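Local coordinates for protein sensor histidine kinase DcuS (Escherichia coli, PDB 3BY8) that senses C4-dicarboxylates such as fumarate through its periplasmic domain and activates the response regulator DcuR by phosphorylation, at residues Arg76-Ile86 with Asn99-Phe110. Numbering follows the deposited sequence.
Sequences RIGQPFKGDDI and NRGFLAQALRVF. With LMR ((2S)-2-hydroxybutanedioic acid), chain B.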
ATOM      1  N   ARG A  76      -3.002  -9.490  10.454  1.00 21.33           N
ATOM      2  CA  ARG A  76      -3.106  -9.814   9.031  1.00 23.00           C
ATOM      3  C   ARG A  76      -1.785  -9.923   8.309  1.00 21.12           C
ATOM      4  O   ARG A  76      -1.726 -10.266   7.125  1.00 19.94           O
ATOM      5  CB  ARG A  76      -4.029  -8.812   8.358  1.00 23.77           C
ATOM      6  CG  ARG A  76      -5.414  -8.890   8.984  1.00 25.46           C
ATOM      7  CD  ARG A  76      -6.481  -8.194   8.199  1.00 26.37           C
ATOM      8  NE  ARG A  76      -7.767  -8.301   8.891  1.00 28.21           N
ATOM      9  CZ  ARG A  76      -8.525  -9.395   8.937  1.00 27.18           C
ATOM     10  NH1 ARG A  76      -8.155 -10.520   8.331  1.00 28.73           N
ATOM     11  NH2 ARG A  76      -9.672  -9.355   9.595  1.00 31.09           N
ATOM     12  N   ILE A  77      -0.720  -9.631   9.038  1.00 20.36           N
ATOM     13  CA  ILE A  77       0.614  -9.743   8.482  1.00 21.36           C
ATOM     14  C   ILE A  77       0.874 -11.228   8.233  1.00 19.69           C
ATOM     15  O   ILE A  77       0.548 -12.087   9.060  1.00 22.47           O
ATOM     16  CB  ILE A  77       1.628  -9.155   9.452  1.00 18.93           C
ATOM     17  CG1 ILE A  77       1.333  -7.671   9.613  1.00 19.75           C
ATOM     18  CG2 ILE A  77       3.056  -9.396   8.950  1.00 22.09           C
ATOM     19  CD1 ILE A  77       2.194  -6.975  10.601  1.00 20.99           C
ATOM     20  N   GLY A  78       1.443 -11.540   7.077  1.00 21.76           N
ATOM     21  CA  GLY A  78       1.694 -12.925   6.745  1.00 19.24           C
ATOM     22  C   GLY A  78       0.572 -13.648   6.017  1.00 24.37           C
ATOM     23  O   GLY A  78       0.719 -14.812   5.663  1.00 24.92           O
ATOM     24  N   GLN A  79      -0.559 -12.977   5.813  1.00 20.99           N
ATOM     25  CA  GLN A  79      -1.685 -13.560   5.101  1.00 21.87           C
ATOM     26  C   GLN A  79      -1.835 -12.858   3.747  1.00 18.44           C
ATOM     27  O   GLN A  79      -1.299 -11.752   3.553  1.00 19.28           O
ATOM     28  CB  GLN A  79      -2.963 -13.439   5.938  1.00 23.12           C
ATOM     29  CG  GLN A  79      -2.793 -14.130   7.300  1.00 27.11           C
ATOM     30  CD  GLN A  79      -3.996 -14.025   8.205  1.00 32.10           C
ATOM     31  OE1 GLN A  79      -4.666 -12.994   8.250  1.00 32.51           O
ATOM     32  NE2 GLN A  79      -4.267 -15.094   8.958  1.00 32.08           N
ATOM     33  N   PRO A  80      -2.551 -13.481   2.800  1.00 20.63           N
ATOM     34  CA  PRO A  80      -2.734 -12.881   1.480  1.00 19.64           C
ATOM     35  C   PRO A  80      -3.583 -11.630   1.456  1.00 16.51           C
ATOM     36  O   PRO A  80      -4.607 -11.518   2.146  1.00 17.41           O
ATOM     37  CB  PRO A  80      -3.404 -13.984   0.660  1.00 19.79           C
ATOM     38  CG  PRO A  80      -3.135 -15.247   1.430  1.00 26.36           C
ATOM     39  CD  PRO A  80      -3.185 -14.810   2.861  1.00 21.66           C
ATOM     40  N   PHE A  81      -3.137 -10.690   0.631  1.00 14.00           N
ATOM     41  CA  PHE A  81      -3.861  -9.443   0.413  1.00 13.30           C
ATOM     42  C   PHE A  81      -5.292  -9.751  -0.057  1.00 15.26           C
ATOM     43  O   PHE A  81      -5.512 -10.715  -0.795  1.00 16.74           O
ATOM     44  CB  PHE A  81      -3.130  -8.664  -0.670  1.00 12.93           C
ATOM     45  CG  PHE A  81      -3.672  -7.273  -0.891  1.00 11.53           C
ATOM     46  CD1 PHE A  81      -4.669  -7.026  -1.826  1.00 11.83           C
ATOM     47  CD2 PHE A  81      -3.200  -6.200  -0.121  1.00 12.37           C
ATOM     48  CE1 PHE A  81      -5.190  -5.754  -2.005  1.00 12.01           C
ATOM     49  CE2 PHE A  81      -3.719  -4.911  -0.291  1.00 11.86           C
ATOM     50  CZ  PHE A  81      -4.703  -4.677  -1.217  1.00 12.26           C
ATOM     51  N   LYS A  82      -6.253  -8.943   0.371  1.00 13.54           N
ATOM     52  CA  LYS A  82      -7.630  -9.111  -0.064  1.00 13.95           C
ATOM     53  C   LYS A  82      -8.004  -7.968  -1.003  1.00 14.01           C
ATOM     54  O   LYS A  82      -7.988  -6.810  -0.607  1.00 14.19           O
ATOM     55  CB  LYS A  82      -8.598  -9.136   1.128  1.00 14.73           C
ATOM     56  CG  LYS A  82     -10.045  -9.265   0.662  1.00 17.82           C
ATOM     57  CD  LYS A  82     -11.047  -9.161   1.795  1.00 27.07           C
ATOM     58  CE  LYS A  82     -11.210 -10.470   2.524  1.00 30.70           C
ATOM     59  NZ  LYS A  82     -12.321 -10.361   3.521  1.00 35.51           N
ATOM     60  N   GLY A  83      -8.327  -8.305  -2.248  1.00 13.01           N
ATOM     61  CA  GLY A  83      -8.704  -7.315  -3.236  1.00 11.18           C
ATOM     62  C   GLY A  83      -8.062  -7.621  -4.572  1.00 11.30           C
ATOM     63  O   GLY A  83      -6.822  -7.745  -4.651  1.00 14.36           O
ATOM     64  N   ASP A  84      -8.873  -7.730  -5.628  1.00 10.86           N
ATOM     65  CA  ASP A  84      -8.315  -8.026  -6.941  1.00 13.03           C
ATOM     66  C   ASP A  84      -7.583  -6.844  -7.562  1.00 12.22           C
ATOM     67  O   ASP A  84      -6.887  -6.977  -8.589  1.00 11.38           O
ATOM     68  CB  ASP A  84      -9.415  -8.517  -7.885  1.00 14.97           C
ATOM     69  CG  ASP A  84      -9.884  -9.916  -7.527  1.00 20.29           C
ATOM     70  OD1 ASP A  84      -9.121 -10.650  -6.848  1.00 21.41           O
ATOM     71  OD2 ASP A  84     -11.013 -10.265  -7.940  1.00 27.34           O
ATOM     72  N   ASP A  85      -7.695  -5.681  -6.919  1.00 11.30           N
ATOM     73  CA  ASP A  85      -7.022  -4.516  -7.452  1.00 11.30           C
ATOM     74  C   ASP A  85      -5.506  -4.540  -7.331  1.00 11.01           C
ATOM     75  O   ASP A  85      -4.836  -3.762  -7.997  1.00 11.78           O
ATOM     76  CB  ASP A  85      -7.637  -3.194  -6.928  1.00 12.25           C
ATOM     77  CG  ASP A  85      -7.974  -3.189  -5.423  1.00 11.38           C
ATOM     78  OD1 ASP A  85      -8.154  -4.233  -4.763  1.00 11.04           O
ATOM     79  OD2 ASP A  85      -8.114  -2.060  -4.908  1.00 10.89           O
ATOM     80  N   ILE A  86      -4.973  -5.477  -6.551  1.00 11.10           N
ATOM     81  CA  ILE A  86      -3.524  -5.619  -6.469  1.00 11.44           C
ATOM     82  C   ILE A  86      -2.963  -6.375  -7.685  1.00 11.97           C
ATOM     83  O   ILE A  86      -1.772  -6.290  -7.992  1.00 12.16           O
ATOM     84  CB  ILE A  86      -3.105  -6.391  -5.189  1.00 11.43           C
ATOM     85  CG1 ILE A  86      -1.592  -6.261  -4.972  1.00 10.58           C
ATOM     86  CG2 ILE A  86      -3.514  -7.882  -5.291  1.00 11.82           C
ATOM     87  CD1 ILE A  86      -1.130  -6.667  -3.578  1.00 13.27           C
ATOM     88  N   ASN A  99     -12.291  -0.195  -3.485  1.00 12.75           N
ATOM     89  CA  ASN A  99     -12.542  -1.564  -3.038  1.00 11.77           C
ATOM     90  C   ASN A  99     -12.376  -1.644  -1.525  1.00 10.83           C
ATOM     91  O   ASN A  99     -12.256  -0.617  -0.841  1.00 12.06           O
ATOM     92  CB  ASN A  99     -11.512  -2.503  -3.717  1.00 11.14           C
ATOM     93  CG  ASN A  99     -11.963  -3.964  -3.796  1.00 11.79           C
ATOM     94  OD1 ASN A  99     -13.085  -4.304  -3.433  1.00 14.58           O
ATOM     95  ND2 ASN A  99     -11.078  -4.818  -4.267  1.00 13.93           N
ATOM     96  N   ARG A 100     -12.401  -2.861  -1.000  1.00 13.42           N
ATOM     97  CA  ARG A 100     -12.154  -3.037   0.424  1.00 13.79           C
ATOM     98  C   ARG A 100     -11.689  -4.443   0.682  1.00 15.65           C
ATOM     99  O   ARG A 100     -12.004  -5.366  -0.078  1.00 15.48           O
ATOM    100  CB  ARG A 100     -13.396  -2.737   1.255  1.00 22.61           C
ATOM    101  CG  ARG A 100     -14.535  -3.676   1.071  1.00 26.99           C
ATOM    102  CD  ARG A 100     -15.522  -3.488   2.221  1.00 32.94           C
ATOM    103  NE  ARG A 100     -15.008  -4.171   3.392  1.00 36.51           N
ATOM    104  CZ  ARG A 100     -15.349  -3.910   4.644  1.00 38.32           C
ATOM    105  NH1 ARG A 100     -16.233  -2.955   4.919  1.00 38.52           N
ATOM    106  NH2 ARG A 100     -14.783  -4.606   5.622  1.00 34.61           N
ATOM    107  N   GLY A 101     -10.861  -4.570   1.711  1.00 13.07           N
ATOM    108  CA  GLY A 101     -10.364  -5.847   2.169  1.00 13.85           C
ATOM    109  C   GLY A 101     -11.082  -6.068   3.493  1.00 14.69           C
ATOM    110  O   GLY A 101     -12.278  -6.380   3.499  1.00 16.60           O
ATOM    111  N   PHE A 102     -10.386  -5.865   4.609  1.00 13.80           N
ATOM    112  CA  PHE A 102     -10.991  -5.984   5.936  1.00 14.29           C
ATOM    113  C   PHE A 102     -11.286  -4.635   6.587  1.00 15.22           C
ATOM    114  O   PHE A 102     -12.024  -4.565   7.583  1.00 17.24           O
ATOM    115  CB  PHE A 102     -10.090  -6.824   6.838  1.00 15.66           C
ATOM    116  CG  PHE A 102     -10.002  -8.229   6.392  1.00 16.22           C
ATOM    117  CD1 PHE A 102     -11.051  -9.108   6.653  1.00 20.93           C
ATOM    118  CD2 PHE A 102      -8.940  -8.668   5.610  1.00 19.66           C
ATOM    119  CE1 PHE A 102     -11.050 -10.398   6.136  1.00 21.19           C
ATOM    120  CE2 PHE A 102      -8.926  -9.962   5.086  1.00 21.47           C
ATOM    121  CZ  PHE A 102      -9.988 -10.829   5.350  1.00 23.09           C
ATOM    122  N   LEU A 103     -10.708  -3.568   6.043  1.00 15.38           N
ATOM    123  CA  LEU A 103     -10.919  -2.230   6.576  1.00 15.50           C
ATOM    124  C   LEU A 103     -12.087  -1.572   5.860  1.00 15.55           C
ATOM    125  O   LEU A 103     -12.792  -2.245   5.092  1.00 16.79           O
ATOM    126  CB  LEU A 103      -9.638  -1.404   6.403  1.00 14.59           C
ATOM    127  CG  LEU A 103      -8.407  -2.052   7.053  1.00 14.12           C
ATOM    128  CD1 LEU A 103      -7.165  -1.218   6.743  1.00 16.72           C
ATOM    129  CD2 LEU A 103      -8.603  -2.169   8.573  1.00 17.96           C
ATOM    130  N   ALA A 104     -12.305  -0.280   6.080  1.00 16.62           N
ATOM    131  CA  ALA A 104     -13.402   0.413   5.425  1.00 15.88           C
ATOM    132  C   ALA A 104     -13.167   0.487   3.914  1.00 14.10           C
ATOM    133  O   ALA A 104     -12.042   0.301   3.413  1.00 13.47           O
ATOM    134  CB  ALA A 104     -13.529   1.822   5.978  1.00 17.49           C
ATOM    135  N   GLN A 105     -14.245   0.745   3.182  1.00 15.44           N
ATOM    136  CA  GLN A 105     -14.219   0.939   1.738  1.00 14.85           C
ATOM    137  C   GLN A 105     -13.282   2.107   1.487  1.00 15.06           C
ATOM    138  O   GLN A 105     -13.304   3.131   2.212  1.00 18.48           O
ATOM    139  CB  GLN A 105     -15.616   1.242   1.250  1.00 19.70           C
ATOM    140  CG  GLN A 105     -16.516   0.038   1.375  1.00 21.95           C
ATOM    141  CD  GLN A 105     -17.891   0.325   0.850  1.00 28.94           C
ATOM    142  OE1 GLN A 105     -18.714  -0.579   0.658  1.00 30.23           O
ATOM    143  NE2 GLN A 105     -18.157   1.604   0.613  1.00 28.66           N
ATOM    144  N   ALA A 106     -12.478   1.965   0.441  1.00 13.72           N
ATOM    145  CA  ALA A 106     -11.431   2.922   0.179  1.00 14.50           C
ATOM    146  C   ALA A 106     -11.039   3.136  -1.258  1.00 12.98           C
ATOM    147  O   ALA A 106     -11.306   2.299  -2.114  1.00 14.02           O
ATOM    148  CB  ALA A 106     -10.186   2.457   0.934  1.00 14.01           C
ATOM    149  N   LEU A 107     -10.405   4.286  -1.489  1.00 13.29           N
ATOM    150  CA  LEU A 107      -9.795   4.657  -2.753  1.00 14.57           C
ATOM    151  C   LEU A 107      -8.387   4.108  -2.498  1.00 13.98           C
ATOM    152  O   LEU A 107      -7.704   4.487  -1.537  1.00 15.62           O
ATOM    153  CB  LEU A 107      -9.759   6.172  -2.906  1.00 15.07           C
ATOM    154  CG  LEU A 107      -9.018   6.654  -4.144  1.00 18.06           C
ATOM    155  CD1 LEU A 107      -9.640   6.102  -5.400  1.00 21.00           C
ATOM    156  CD2 LEU A 107      -9.060   8.192  -4.151  1.00 19.55           C
ATOM    157  N   ARG A 108      -7.975   3.186  -3.353  1.00 11.93           N
ATOM    158  CA  ARG A 108      -6.717   2.474  -3.169  1.00 11.54           C
ATOM    159  C   ARG A 108      -5.789   2.600  -4.349  1.00  9.58           C
ATOM    160  O   ARG A 108      -6.204   2.574  -5.489  1.00 12.22           O
ATOM    161  CB  ARG A 108      -7.078   0.999  -2.939  1.00 10.31           C
ATOM    162  CG  ARG A 108      -7.960   0.800  -1.710  1.00 10.62           C
ATOM    163  CD  ARG A 108      -9.043  -0.297  -1.882  1.00 10.62           C
ATOM    164  NE  ARG A 108      -8.527  -1.627  -2.241  1.00  9.62           N
ATOM    165  CZ  ARG A 108      -8.340  -2.622  -1.390  1.00  9.13           C
ATOM    166  NH1 ARG A 108      -8.595  -2.495  -0.090  1.00 11.42           N
ATOM    167  NH2 ARG A 108      -7.965  -3.809  -1.866  1.00 10.91           N
ATOM    168  N   VAL A 109      -4.500   2.740  -4.047  1.00 11.05           N
ATOM    169  CA  VAL A 109      -3.475   2.850  -5.066  1.00 10.75           C
ATOM    170  C   VAL A 109      -2.392   1.799  -4.827  1.00  9.65           C
ATOM    171  O   VAL A 109      -2.153   1.336  -3.687  1.00  9.98           O
ATOM    172  CB  VAL A 109      -2.837   4.286  -5.123  1.00 11.92           C
ATOM    173  CG1 VAL A 109      -3.974   5.320  -5.280  1.00 14.01           C
ATOM    174  CG2 VAL A 109      -1.982   4.592  -3.890  1.00 11.64           C
ATOM    175  N   PHE A 110      -1.716   1.466  -5.923  1.00  9.40           N
ATOM    176  CA  PHE A 110      -0.731   0.377  -5.878  1.00  8.10           C
ATOM    177  C   PHE A 110       0.439   0.699  -6.766  1.00 10.29           C
ATOM    178  O   PHE A 110       0.261   1.202  -7.878  1.00 12.10           O
ATOM    179  CB  PHE A 110      -1.353  -0.937  -6.445  1.00  9.42           C
ATOM    180  CG  PHE A 110      -2.570  -1.402  -5.716  1.00  8.44           C
ATOM    181  CD1 PHE A 110      -3.817  -0.802  -5.958  1.00 10.23           C
ATOM    182  CD2 PHE A 110      -2.489  -2.438  -4.783  1.00  9.34           C
ATOM    183  CE1 PHE A 110      -4.963  -1.245  -5.267  1.00 11.13           C
ATOM    184  CE2 PHE A 110      -3.620  -2.873  -4.109  1.00  9.29           C
ATOM    185  CZ  PHE A 110      -4.865  -2.277  -4.351  1.00  9.20           C
TER
HETATM  186  C1  LMR B   1      -5.639  -5.715   2.433  1.00 14.13           C
HETATM  187  O1A LMR B   1      -4.738  -5.540   3.211  1.00 13.75           O
HETATM  188  O1B LMR B   1      -6.122  -6.857   2.280  1.00 14.45           O
HETATM  189  C2  LMR B   1      -6.386  -4.501   1.972  1.00 13.78           C
HETATM  190  O2  LMR B   1      -7.616  -4.875   1.212  1.00 13.56           O
HETATM  191  C3  LMR B   1      -6.605  -3.462   3.088  1.00 13.25           C
HETATM  192  C4  LMR B   1      -7.841  -3.857   3.921  1.00 12.93           C
HETATM  193  O4A LMR B   1      -7.763  -4.819   4.683  1.00 14.28           O
HETATM  194  O4B LMR B   1      -8.931  -3.234   3.759  1.00 12.91           O
HETATM  195  O   HOH W   1     -11.688  -7.519  -5.217  1.00 17.11           O
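A salt bridge between D85 and R108, bonds shared through bound malate and stacked side chains join the loop 76-86 to the segment 99-110, which runs from the end of strand 95-99 through a turn into strand 106-114, in the periplasmic Cache domain. The R108 guanidinium grips the D85 carboxylate side-on, the two groups nearly coplanar: NE gives an almost straight bond to the syn lone pair of OD2 (2.7 Å), while NH2 bonds to OD1 from the syn side, slightly out of the carboxylate plane (2.9 Å). D85 OD1 is also met from above that plane by N99 ND2 (3.0 Å). R108 NH2 also reaches a lone pair of K82 O (3.3 Å), and R108 NH1 holds the ligand hydroxyl O2 (2.9 Å), which itself donates to K82 O. A leucine in place of R108 would probably leave the buried D85 carboxylate without its countercharge and the ligand hydroxyl without its arginine donors. The backbone N of K82 bonds to ligand O1B, those of G101 and L103 to O4B and that of F102 to O4A; R68 and H71 also bind the ligand. The F102 ring is sandwiched: the R76 guanidinium, salt-bridged to E73, lies flat on one face (planes 2° apart), and K82, bent at chi3 (-82°), lays CD over the other. I86 CA makes an off-centre CH-pi contact with the F110 ring. F81 and F110 both rest on strand 120-129, F81 and I86 touch strand 58-63, and V109 packs on helix 8-25.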